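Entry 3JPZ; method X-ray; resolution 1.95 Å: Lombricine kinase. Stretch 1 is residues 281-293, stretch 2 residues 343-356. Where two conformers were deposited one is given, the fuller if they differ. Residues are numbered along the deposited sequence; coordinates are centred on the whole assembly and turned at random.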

# COMPACT_ATOMS: atom_id res chain seq x y z
N SER A 281 3.89 -18.33 24.54
CA SER A 281 4.16 -19.51 23.72
C SER A 281 5.31 -20.31 24.30
O SER A 281 6.13 -19.79 25.06
CB SER A 281 4.50 -19.08 22.29
OG SER A 281 5.62 -18.22 22.28
N VAL A 282 5.35 -21.58 23.95
CA VAL A 282 6.53 -22.40 24.15
C VAL A 282 6.80 -23.08 22.82
O VAL A 282 5.90 -23.20 21.98
CB VAL A 282 6.34 -23.52 25.17
CG1 VAL A 282 5.87 -22.99 26.50
CG2 VAL A 282 5.38 -24.59 24.62
N HIS A 283 8.02 -23.52 22.63
CA HIS A 283 8.30 -24.51 21.61
C HIS A 283 8.33 -25.82 22.36
O HIS A 283 9.08 -25.96 23.31
CB HIS A 283 9.64 -24.23 20.95
CG HIS A 283 9.56 -23.18 19.89
ND1 HIS A 283 10.58 -22.97 18.99
CD2 HIS A 283 8.58 -22.31 19.57
CE1 HIS A 283 10.23 -21.99 18.16
NE2 HIS A 283 9.02 -21.58 18.49
N VAL A 284 7.51 -26.78 21.95
CA VAL A 284 7.45 -28.04 22.68
C VAL A 284 7.45 -29.24 21.74
O VAL A 284 6.70 -29.29 20.76
CB VAL A 284 6.23 -28.09 23.64
CG1 VAL A 284 4.95 -27.81 22.89
CG2 VAL A 284 6.18 -29.44 24.35
N GLN A 285 8.30 -30.21 22.05
CA GLN A 285 8.45 -31.40 21.24
C GLN A 285 7.40 -32.44 21.59
O GLN A 285 7.25 -32.83 22.75
CB GLN A 285 9.85 -31.97 21.44
CG GLN A 285 10.26 -33.01 20.40
CD GLN A 285 11.73 -33.32 20.47
OE1 GLN A 285 12.41 -33.40 19.45
NE2 GLN A 285 12.25 -33.48 21.69
N LEU A 286 6.68 -32.91 20.57
CA LEU A 286 5.59 -33.84 20.75
C LEU A 286 5.65 -34.94 19.69
O LEU A 286 4.81 -34.99 18.80
CB LEU A 286 4.26 -33.10 20.62
CG LEU A 286 4.05 -31.94 21.59
CD1 LEU A 286 2.81 -31.14 21.21
CD2 LEU A 286 3.95 -32.46 23.02
N HIS A 287 6.64 -35.80 19.80
CA HIS A 287 6.82 -36.85 18.80
C HIS A 287 5.56 -37.67 18.62
O HIS A 287 5.04 -37.79 17.52
CB HIS A 287 7.99 -37.76 19.18
CG HIS A 287 9.32 -37.07 19.16
ND1 HIS A 287 9.84 -36.49 18.02
CD2 HIS A 287 10.25 -36.88 20.13
CE1 HIS A 287 11.03 -35.97 18.29
NE2 HIS A 287 11.30 -36.20 19.56
N GLN A 288 5.05 -38.21 19.71
CA GLN A 288 3.97 -39.18 19.66
C GLN A 288 2.62 -38.51 19.53
O GLN A 288 1.75 -38.98 18.78
CB GLN A 288 3.99 -40.04 20.93
CG GLN A 288 5.24 -40.88 21.05
CD GLN A 288 5.55 -41.60 19.75
OE1 GLN A 288 4.74 -42.38 19.25
NE2 GLN A 288 6.72 -41.31 19.18
N LEU A 289 2.44 -37.41 20.23
CA LEU A 289 1.11 -36.81 20.38
C LEU A 289 0.65 -36.18 19.07
O LEU A 289 -0.54 -36.16 18.77
CB LEU A 289 1.12 -35.78 21.50
CG LEU A 289 -0.26 -35.22 21.87
CD1 LEU A 289 -1.18 -36.36 22.29
CD2 LEU A 289 -0.14 -34.18 22.97
N SER A 290 1.61 -35.69 18.30
CA SER A 290 1.32 -35.06 17.02
C SER A 290 0.89 -36.09 15.98
O SER A 290 0.33 -35.74 14.94
CB SER A 290 2.54 -34.32 16.51
OG SER A 290 3.65 -35.19 16.43
N LYS A 291 1.17 -37.36 16.25
CA LYS A 291 0.70 -38.44 15.39
C LYS A 291 -0.63 -38.97 15.89
O LYS A 291 -1.26 -39.81 15.23
CB LYS A 291 1.72 -39.58 15.35
CG LYS A 291 3.15 -39.14 15.10
CD LYS A 291 4.10 -40.34 15.05
CE LYS A 291 5.55 -39.94 15.33
NZ LYS A 291 5.97 -38.68 14.65
N HIS A 292 -1.06 -38.49 17.05
CA HIS A 292 -2.32 -38.95 17.63
C HIS A 292 -3.51 -38.35 16.88
O HIS A 292 -3.53 -37.14 16.61
CB HIS A 292 -2.40 -38.58 19.12
CG HIS A 292 -3.48 -39.31 19.86
ND1 HIS A 292 -4.79 -38.87 19.88
CD2 HIS A 292 -3.45 -40.44 20.60
CE1 HIS A 292 -5.51 -39.71 20.60
NE2 HIS A 292 -4.72 -40.67 21.05
N PRO A 293 -4.50 -39.19 16.55
CA PRO A 293 -5.71 -38.78 15.82
C PRO A 293 -6.46 -37.61 16.46
O PRO A 293 -7.13 -36.88 15.74
CB PRO A 293 -6.58 -40.04 15.86
CG PRO A 293 -5.63 -41.16 16.03
CD PRO A 293 -4.49 -40.63 16.85
N GLY A 343 -2.08 -26.12 29.76
CA GLY A 343 -2.27 -26.79 28.49
C GLY A 343 -1.01 -27.54 28.08
O GLY A 343 -1.09 -28.67 27.61
N VAL A 344 0.14 -26.90 28.27
CA VAL A 344 1.40 -27.48 27.82
C VAL A 344 1.78 -28.66 28.69
O VAL A 344 2.28 -29.68 28.20
CB VAL A 344 2.52 -26.43 27.83
CG1 VAL A 344 3.87 -27.10 27.57
CG2 VAL A 344 2.24 -25.35 26.79
N LYS A 345 1.54 -28.53 29.99
CA LYS A 345 1.76 -29.62 30.92
C LYS A 345 0.92 -30.84 30.53
O LYS A 345 1.39 -31.97 30.59
CB LYS A 345 1.43 -29.16 32.34
CG LYS A 345 1.53 -30.24 33.41
CD LYS A 345 2.89 -30.89 33.43
CE LYS A 345 3.10 -31.73 34.68
NZ LYS A 345 2.03 -32.76 34.84
N LYS A 346 -0.32 -30.61 30.11
CA LYS A 346 -1.19 -31.70 29.68
C LYS A 346 -0.67 -32.36 28.41
O LYS A 346 -0.68 -33.59 28.29
CB LYS A 346 -2.64 -31.22 29.46
CG LYS A 346 -3.27 -30.61 30.71
CD LYS A 346 -4.74 -30.24 30.50
CE LYS A 346 -5.20 -29.21 31.55
NZ LYS A 346 -6.52 -28.59 31.24
N LEU A 347 -0.23 -31.54 27.46
CA LEU A 347 0.35 -32.04 26.23
C LEU A 347 1.50 -32.98 26.56
O LEU A 347 1.60 -34.07 26.01
CB LEU A 347 0.84 -30.88 25.37
CG LEU A 347 -0.27 -29.99 24.81
CD1 LEU A 347 0.27 -28.66 24.29
CD2 LEU A 347 -1.05 -30.72 23.73
N ILE A 348 2.35 -32.55 27.48
CA ILE A 348 3.48 -33.36 27.92
C ILE A 348 3.03 -34.64 28.62
O ILE A 348 3.60 -35.70 28.38
CB ILE A 348 4.41 -32.56 28.86
CG1 ILE A 348 5.12 -31.45 28.08
CG2 ILE A 348 5.43 -33.47 29.51
CD1 ILE A 348 5.72 -30.38 28.96
N ASP A 349 2.02 -34.55 29.49
CA ASP A 349 1.47 -35.72 30.16
C ASP A 349 1.04 -36.76 29.12
O ASP A 349 1.27 -37.96 29.28
CB ASP A 349 0.25 -35.35 31.02
CG ASP A 349 0.62 -34.53 32.24
OD1 ASP A 349 1.82 -34.43 32.56
OD2 ASP A 349 -0.30 -34.00 32.89
N MET A 350 0.43 -36.30 28.04
CA MET A 350 -0.05 -37.21 27.01
C MET A 350 1.12 -37.76 26.22
O MET A 350 1.14 -38.93 25.84
CB MET A 350 -1.00 -36.50 26.06
CG MET A 350 -2.26 -35.99 26.71
SD MET A 350 -3.19 -34.96 25.55
CE MET A 350 -4.71 -34.73 26.45
N GLU A 351 2.11 -36.90 25.98
CA GLU A 351 3.29 -37.33 25.24
C GLU A 351 3.95 -38.48 25.99
O GLU A 351 4.25 -39.51 25.41
CB GLU A 351 4.27 -36.16 25.07
CG GLU A 351 5.50 -36.49 24.24
CD GLU A 351 5.15 -37.00 22.85
OE1 GLU A 351 4.22 -36.47 22.20
OE2 GLU A 351 5.85 -37.92 22.38
N GLN A 352 4.14 -38.31 27.30
CA GLN A 352 4.85 -39.30 28.11
C GLN A 352 4.04 -40.58 28.17
O GLN A 352 4.60 -41.68 28.06
CB GLN A 352 5.12 -38.75 29.51
CG GLN A 352 6.07 -37.57 29.49
CD GLN A 352 6.16 -36.82 30.81
OE1 GLN A 352 5.18 -36.67 31.54
NE2 GLN A 352 7.35 -36.34 31.11
N ALA A 353 2.73 -40.44 28.33
CA ALA A 353 1.82 -41.58 28.31
C ALA A 353 2.02 -42.43 27.06
O ALA A 353 2.10 -43.65 27.14
CB ALA A 353 0.39 -41.11 28.39
N LEU A 354 2.09 -41.76 25.90
CA LEU A 354 2.26 -42.44 24.62
C LEU A 354 3.66 -43.02 24.48
O LEU A 354 3.84 -44.06 23.85
CB LEU A 354 2.00 -41.46 23.47
CG LEU A 354 0.58 -40.89 23.38
CD1 LEU A 354 0.54 -39.71 22.42
CD2 LEU A 354 -0.40 -41.97 22.96
N GLU A 355 4.64 -42.33 25.03
CA GLU A 355 6.02 -42.81 25.04
C GLU A 355 6.09 -44.14 25.78
O GLU A 355 6.91 -44.99 25.45
CB GLU A 355 6.95 -41.80 25.71
CG GLU A 355 7.24 -40.57 24.88
CD GLU A 355 8.03 -39.52 25.66
OE1 GLU A 355 8.09 -39.62 26.90
OE2 GLU A 355 8.61 -38.60 25.04
N ALA A 356 5.22 -44.29 26.77
CA ALA A 356 5.18 -45.51 27.57
C ALA A 356 4.28 -46.56 26.94
O ALA A 356 4.15 -47.67 27.45
CB ALA A 356 4.71 -45.20 28.98

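How does the helix first meet the strand? The strand, 281-285, and the helix, 343-355, run in nearly the same direction, their axes 9° apart and 9.9 Å apart at closest approach, so side chains rather than backbones must fill the gap. G343 has no side chain to offer and touches nothing in the first stretch. V344 points toward the strand, and its CG2 lies 3.9 Å from CG2 of V282, a buried contact between two branched side chains that both point across. The next two residues, K345 and K346, make no contact with the strand; K345 instead forms a salt bridge within the helix, its NZ 2.8 Å from OD1 of D349 one turn on.

What takes over where the strand ends? L347, one turn after V344 and also directed toward the first stretch, reaches the two leucines that follow the strand. Its CB is 4.2 Å from CD2 of L286, and its CD2 is 3.7 Å from CD2 of L289. L286 sets out sideways, but its end comes nearer to the helix, which is how it reaches L347. I348 contributes less: its CA-to-CB bond points away, yet CG1 still comes within 4.4 Å of CG2 of V284. M350 starts toward the other stretch and then leads away, so its contact is made near the root of the side chain, with CB 3.8 Å from CD1 of L289.

What does the buried glutamate E351 do among these apolar side chains? E351 uses its carboxylate to accept backbone N-H groups from the segment just after the strand. Q288 N donates to E351 OE2 at 2.8 Å with an N-H...acceptor angle of 162°, and L289 N donates to E351 OE1, also at 2.8 Å, at 152°. The two hydrogen bonds come from consecutive amides, at the point where the chain enters its 3-10 segment, 289-291. H287 N is near as well, 3.4 Å from E351 OE2, but the angle is too poor for a hydrogen bond. The side chain of E351 leaves the helix sideways and turns at chi2 of 57° (p), bringing its end nearer to the loop; here the backbones are also close, with the CA atoms of L289 and E351 5.4 Å apart.

What closes the contact beyond the glutamate? Q352 and A353 make no contact with the first stretch, and L354 returns to it, pointing toward the loop. Its CB packs 3.5 Å from CB of Q288, its CD1 lies 3.8 Å from CD1 of L289, and its CD2 reaches to 4.1 Å from CD2 of H292, approaching that ring obliquely. L289 therefore has three apolar neighbours on the helix, L347, M350 and L354, while its backbone N is held by E351. At the margin, CG of E355 lies 4.3 Å from CG of Q288, and A356 is out of reach.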